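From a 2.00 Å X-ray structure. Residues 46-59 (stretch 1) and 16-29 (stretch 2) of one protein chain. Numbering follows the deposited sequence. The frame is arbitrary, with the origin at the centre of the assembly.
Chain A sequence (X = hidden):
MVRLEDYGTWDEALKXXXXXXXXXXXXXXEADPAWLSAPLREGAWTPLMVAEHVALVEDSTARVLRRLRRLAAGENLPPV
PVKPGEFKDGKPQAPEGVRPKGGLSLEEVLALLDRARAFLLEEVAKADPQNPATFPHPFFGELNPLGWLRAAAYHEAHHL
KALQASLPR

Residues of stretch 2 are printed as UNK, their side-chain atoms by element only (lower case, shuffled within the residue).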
# COMPACT_ATOMS: atom_id res chain seq x y z
N THR A 46 -5.06 -15.72 -0.98
CA THR A 46 -5.62 -15.59 0.38
C THR A 46 -5.53 -14.15 0.90
O THR A 46 -4.84 -13.36 0.30
CB THR A 46 -4.85 -16.47 1.35
OG1 THR A 46 -3.56 -15.89 1.51
CG2 THR A 46 -4.77 -17.96 0.84
N PRO A 47 -6.26 -13.80 1.99
CA PRO A 47 -6.12 -12.48 2.63
C PRO A 47 -4.69 -12.12 3.01
O PRO A 47 -4.29 -10.97 2.87
CB PRO A 47 -6.98 -12.61 3.88
CG PRO A 47 -8.05 -13.57 3.49
CD PRO A 47 -7.34 -14.59 2.62
N LEU A 48 -3.91 -13.09 3.49
CA LEU A 48 -2.50 -12.82 3.79
C LEU A 48 -1.63 -12.49 2.55
O LEU A 48 -0.68 -11.73 2.65
CB LEU A 48 -1.91 -14.00 4.58
CG LEU A 48 -2.43 -14.13 6.01
CD1 LEU A 48 -2.04 -15.51 6.59
CD2 LEU A 48 -1.93 -12.97 6.90
N MET A 49 -1.93 -13.09 1.42
CA MET A 49 -1.27 -12.75 0.15
C MET A 49 -1.70 -11.37 -0.29
O MET A 49 -0.88 -10.59 -0.77
CB MET A 49 -1.62 -13.78 -0.92
CG MET A 49 -1.04 -15.16 -0.66
SD MET A 49 -1.61 -16.53 -1.71
CE MET A 49 -1.40 -17.78 -0.48
N VAL A 50 -2.99 -11.04 -0.10
CA VAL A 50 -3.44 -9.70 -0.44
C VAL A 50 -2.61 -8.69 0.37
O VAL A 50 -2.09 -7.74 -0.18
CB VAL A 50 -4.95 -9.51 -0.15
CG1 VAL A 50 -5.35 -8.05 -0.34
CG2 VAL A 50 -5.80 -10.43 -1.04
N ALA A 51 -2.51 -8.91 1.68
CA ALA A 51 -1.78 -7.98 2.57
C ALA A 51 -0.30 -7.85 2.19
O ALA A 51 0.24 -6.76 2.18
CB ALA A 51 -1.93 -8.43 4.03
N GLU A 52 0.36 -8.97 1.88
CA GLU A 52 1.75 -8.95 1.41
C GLU A 52 1.86 -8.13 0.12
O GLU A 52 2.79 -7.32 -0.02
CB GLU A 52 2.29 -10.39 1.23
CG GLU A 52 3.53 -10.44 0.39
CD GLU A 52 3.90 -11.82 -0.12
OE1 GLU A 52 3.04 -12.74 -0.19
OE2 GLU A 52 5.10 -11.98 -0.47
N HIS A 53 0.89 -8.28 -0.78
CA HIS A 53 0.83 -7.47 -2.01
C HIS A 53 0.77 -5.96 -1.72
O HIS A 53 1.50 -5.18 -2.30
CB HIS A 53 -0.39 -7.87 -2.86
CG HIS A 53 -0.56 -7.04 -4.10
ND1 HIS A 53 0.30 -7.09 -5.17
CD2 HIS A 53 -1.52 -6.13 -4.44
CE1 HIS A 53 -0.09 -6.24 -6.10
NE2 HIS A 53 -1.21 -5.66 -5.69
N VAL A 54 -0.12 -5.56 -0.82
CA VAL A 54 -0.20 -4.19 -0.37
C VAL A 54 1.17 -3.66 0.11
O VAL A 54 1.58 -2.57 -0.29
CB VAL A 54 -1.30 -4.02 0.74
CG1 VAL A 54 -1.13 -2.67 1.46
CG2 VAL A 54 -2.72 -4.18 0.11
N ALA A 55 1.82 -4.41 1.01
CA ALA A 55 3.14 -4.08 1.49
C ALA A 55 4.17 -3.93 0.35
O ALA A 55 4.96 -2.97 0.33
CB ALA A 55 3.62 -5.13 2.53
N LEU A 56 4.20 -4.88 -0.60
CA LEU A 56 5.24 -4.81 -1.68
C LEU A 56 5.01 -3.53 -2.55
O LEU A 56 5.97 -2.83 -2.94
CB LEU A 56 5.24 -6.07 -2.54
CG LEU A 56 5.62 -7.33 -1.73
CD1 LEU A 56 5.47 -8.65 -2.55
CD2 LEU A 56 7.04 -7.18 -1.13
N VAL A 57 3.75 -3.22 -2.81
CA VAL A 57 3.44 -2.07 -3.63
C VAL A 57 3.83 -0.77 -2.89
O VAL A 57 4.30 0.18 -3.53
CB VAL A 57 1.97 -2.07 -4.13
CG1 VAL A 57 1.59 -0.72 -4.78
CG2 VAL A 57 1.74 -3.27 -5.13
N GLU A 58 3.67 -0.73 -1.58
CA GLU A 58 4.10 0.47 -0.82
C GLU A 58 5.61 0.58 -0.81
O GLU A 58 6.15 1.66 -0.89
CB GLU A 58 3.64 0.43 0.63
CG GLU A 58 2.15 0.46 0.75
CD GLU A 58 1.62 1.20 1.97
OE1 GLU A 58 2.35 1.37 2.99
OE2 GLU A 58 0.44 1.58 1.90
N ASP A 59 6.29 -0.55 -0.72
CA ASP A 59 7.76 -0.54 -0.80
C ASP A 59 8.23 0.00 -2.15
O ASP A 59 9.08 0.87 -2.22
CB ASP A 59 8.33 -1.93 -0.54
CG ASP A 59 9.84 -1.95 -0.63
OD1 ASP A 59 10.49 -1.66 0.39
OD2 ASP A 59 10.38 -2.24 -1.72
N UNK A 16 -5.90 9.59 4.05
CA UNK A 16 -6.58 8.37 3.61
C UNK A 16 -5.73 7.10 3.84
O UNK A 16 -6.26 6.06 4.28
n UNK A 16 -11.72 11.03 -0.66
n UNK A 16 -11.17 8.78 -0.67
c UNK A 16 -8.29 9.30 1.91
c UNK A 16 -10.85 10.05 -0.40
n UNK A 16 -9.65 10.33 0.13
c UNK A 16 -7.03 8.47 2.14
c UNK A 16 -8.62 9.34 0.44
N UNK A 17 -4.44 7.17 3.53
CA UNK A 17 -3.56 6.02 3.66
C UNK A 17 -3.43 5.64 5.14
O UNK A 17 -3.39 4.46 5.50
c UNK A 17 -1.94 6.08 1.62
c UNK A 17 -1.76 4.55 1.41
c UNK A 17 -2.17 6.35 3.08
c UNK A 17 -0.72 6.85 1.15
N UNK A 18 -3.37 6.66 5.99
CA UNK A 18 -3.32 6.43 7.44
C UNK A 18 -4.56 5.70 7.98
O UNK A 18 -4.40 4.74 8.76
c UNK A 18 -2.95 7.74 8.17
c UNK A 18 -0.94 9.34 8.30
o UNK A 18 0.26 9.20 8.66
c UNK A 18 -1.59 8.20 7.59
o UNK A 18 -1.60 10.39 8.46
N UNK A 19 -5.75 6.11 7.51
CA UNK A 19 -7.03 5.50 7.87
C UNK A 19 -7.20 4.08 7.34
O UNK A 19 -7.65 3.19 8.08
c UNK A 19 -8.22 6.41 7.38
N UNK A 20 -6.88 3.84 6.07
CA UNK A 20 -7.09 2.54 5.47
C UNK A 20 -6.13 1.51 6.11
O UNK A 20 -6.46 0.34 6.24
o UNK A 20 -5.72 3.12 3.48
c UNK A 20 -6.98 2.59 3.92
N UNK A 21 -4.94 1.96 6.53
CA UNK A 21 -4.00 1.11 7.22
C UNK A 21 -4.50 0.68 8.60
O UNK A 21 -4.39 -0.51 8.96
c UNK A 21 -2.59 1.72 7.27
n UNK A 21 -1.15 -0.60 6.00
c UNK A 21 -1.55 0.86 8.02
c UNK A 21 0.06 -0.80 5.50
n UNK A 21 0.25 -0.80 4.18
n UNK A 21 1.09 -1.01 6.33
c UNK A 21 -1.44 -0.58 7.44
N UNK A 22 -5.05 1.60 9.37
CA UNK A 22 -5.69 1.21 10.63
C UNK A 22 -6.79 0.14 10.38
O UNK A 22 -6.86 -0.86 11.09
n UNK A 22 -5.21 7.16 12.61
c UNK A 22 -6.27 2.44 11.35
c UNK A 22 -5.77 4.78 12.20
c UNK A 22 -5.21 3.48 11.67
c UNK A 22 -4.66 5.78 12.52
N UNK A 23 -7.62 0.36 9.37
CA UNK A 23 -8.72 -0.53 9.01
C UNK A 23 -8.17 -1.92 8.61
O UNK A 23 -8.64 -2.95 9.07
c UNK A 23 -9.57 0.09 7.89
N UNK A 24 -7.14 -1.93 7.76
CA UNK A 24 -6.51 -3.17 7.33
C UNK A 24 -5.90 -3.95 8.50
O UNK A 24 -6.10 -5.16 8.61
c UNK A 24 -5.57 -5.21 5.22
c UNK A 24 -4.63 -4.17 5.83
c UNK A 24 -5.42 -2.91 6.26
c UNK A 24 -3.53 -3.83 4.82
N UNK A 25 -5.10 -3.27 9.33
CA UNK A 25 -4.42 -3.97 10.42
C UNK A 25 -5.42 -4.59 11.39
O UNK A 25 -5.20 -5.72 11.85
c UNK A 25 -2.26 -2.55 10.41
c UNK A 25 -1.43 -3.69 9.85
c UNK A 25 -1.43 -1.67 11.34
c UNK A 25 -3.46 -3.06 11.18
N UNK A 26 -6.53 -3.87 11.66
CA UNK A 26 -7.58 -4.36 12.59
C UNK A 26 -8.33 -5.58 12.02
O UNK A 26 -8.56 -6.58 12.72
c UNK A 26 -8.56 -3.22 12.93
N UNK A 27 -8.69 -5.50 10.74
CA UNK A 27 -9.26 -6.62 10.00
C UNK A 27 -8.38 -7.87 10.10
O UNK A 27 -8.87 -8.97 10.44
c UNK A 27 -10.08 -7.32 7.63
c UNK A 27 -9.52 -6.23 8.54
c UNK A 27 -8.96 -8.29 7.18
c UNK A 27 -10.85 -6.75 6.41
N UNK A 28 -7.07 -7.72 9.81
CA UNK A 28 -6.16 -8.89 9.88
C UNK A 28 -6.06 -9.48 11.30
O UNK A 28 -6.09 -10.70 11.46
c UNK A 28 -3.28 -7.54 7.62
c UNK A 28 -4.92 -9.38 6.95
c UNK A 28 -4.65 -8.17 7.88
c UNK A 28 -4.77 -8.55 9.36
N UNK A 29 -5.90 -8.61 12.31
CA UNK A 29 -5.74 -9.02 13.70
C UNK A 29 -7.01 -9.63 14.31
O UNK A 29 -6.93 -10.40 15.26
c UNK A 29 -3.52 -6.16 15.06
n UNK A 29 -2.57 -3.47 14.79
n UNK A 29 -0.41 -4.24 14.59
c UNK A 29 -3.81 -7.52 14.43
c UNK A 29 -5.28 -7.85 14.57
n UNK A 29 -2.12 -5.75 14.88
c UNK A 29 -1.70 -4.49 14.76
O HOH W 1 3.00 -1.24 3.86

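Position 16 carries three carbons, a nitrogen, then a carbon bearing two more nitrogens: a guanidinium, extended and far from stretch 1. It is Arg-16.

Position 17 has four carbons forked at the second. Its CB leaves sideways, yet the end comes nearer, one terminal carbon lying 3.7 Å from Glu-58 OE2. This is Leu-17.

Position 18, three carbons with two oxygens on the third, is Glu-18, out of reach. Position 19 has one carbon and is exposed: Ala-19. Position 20 has one carbon and one oxygen; it is Ser-20, buried but not against stretch 1, its hydroxyl hydrogen-bonded elsewhere in the structure.

Position 21 again shows three carbons, a nitrogen and a carbon with two nitrogens, but here CB leaves sideways and the chain bends so that its end comes nearer to stretch 1. One terminal nitrogen sits 3.2 Å from Glu-58 OE1 and 3.6 Å from Val-54 CG1. This is Arg-21, its t, p, p turns bringing a sideways-starting chain across the gap.

Position 22, four carbons in a row ending in nitrogen, is Lys-22, exposed. Position 23, a single carbon, is Ala-23, also out of reach of stretch 1.

Position 24 has four carbons forked at the second, with CB pointing toward stretch 1 and a terminal carbon 4.3 Å from Val-54 CG1. It is Leu-24.

Position 25, with the same forked four carbons, stays out of reach: Leu-25. Position 26, one carbon, is Ala-26. Position 27 has four carbons forked at the second; its CB leaves sideways and its end comes nearer, but it makes no contact with stretch 1; it is Leu-27.

Position 28 repeats the forked four carbons, but one branch end lies 3.9 Å from Ala-51 CB and the other 4.4 Å from Pro-47 O. This is Leu-28.

Position 29, three carbons, a nitrogen and a carbon with two nitrogens, reaches into the open as Arg-29.

The contacting positions 17, 21, 24 and 28 follow the three-and-four spacing that keeps one helical face turned to its neighbour. The helices run roughly antiparallel, at 152°, so the register descends from Pro-47 opposite Leu-28 to Glu-58 opposite Leu-17. CA separations widen along it, from 8.1 Å between Pro-47 CA and Leu-28 CA to 10.5 Å between Glu-58 CA and Leu-17 CA. At the narrow end Ala-51 meets Leu-28; at the wider end long side chains span the space, and Arg-21 NH2 forms a salt bridge with Glu-58 OE1. Water 1 bridges the same pair, accepting from Arg-21 NH2 and donating to Glu-58 OE1, each at 2.8 Å. The rule is small beside leucine where backbones approach, and a buried, hydrated charge pair where they part.

Stretch 2 16-29: RLEASRKALLALLR
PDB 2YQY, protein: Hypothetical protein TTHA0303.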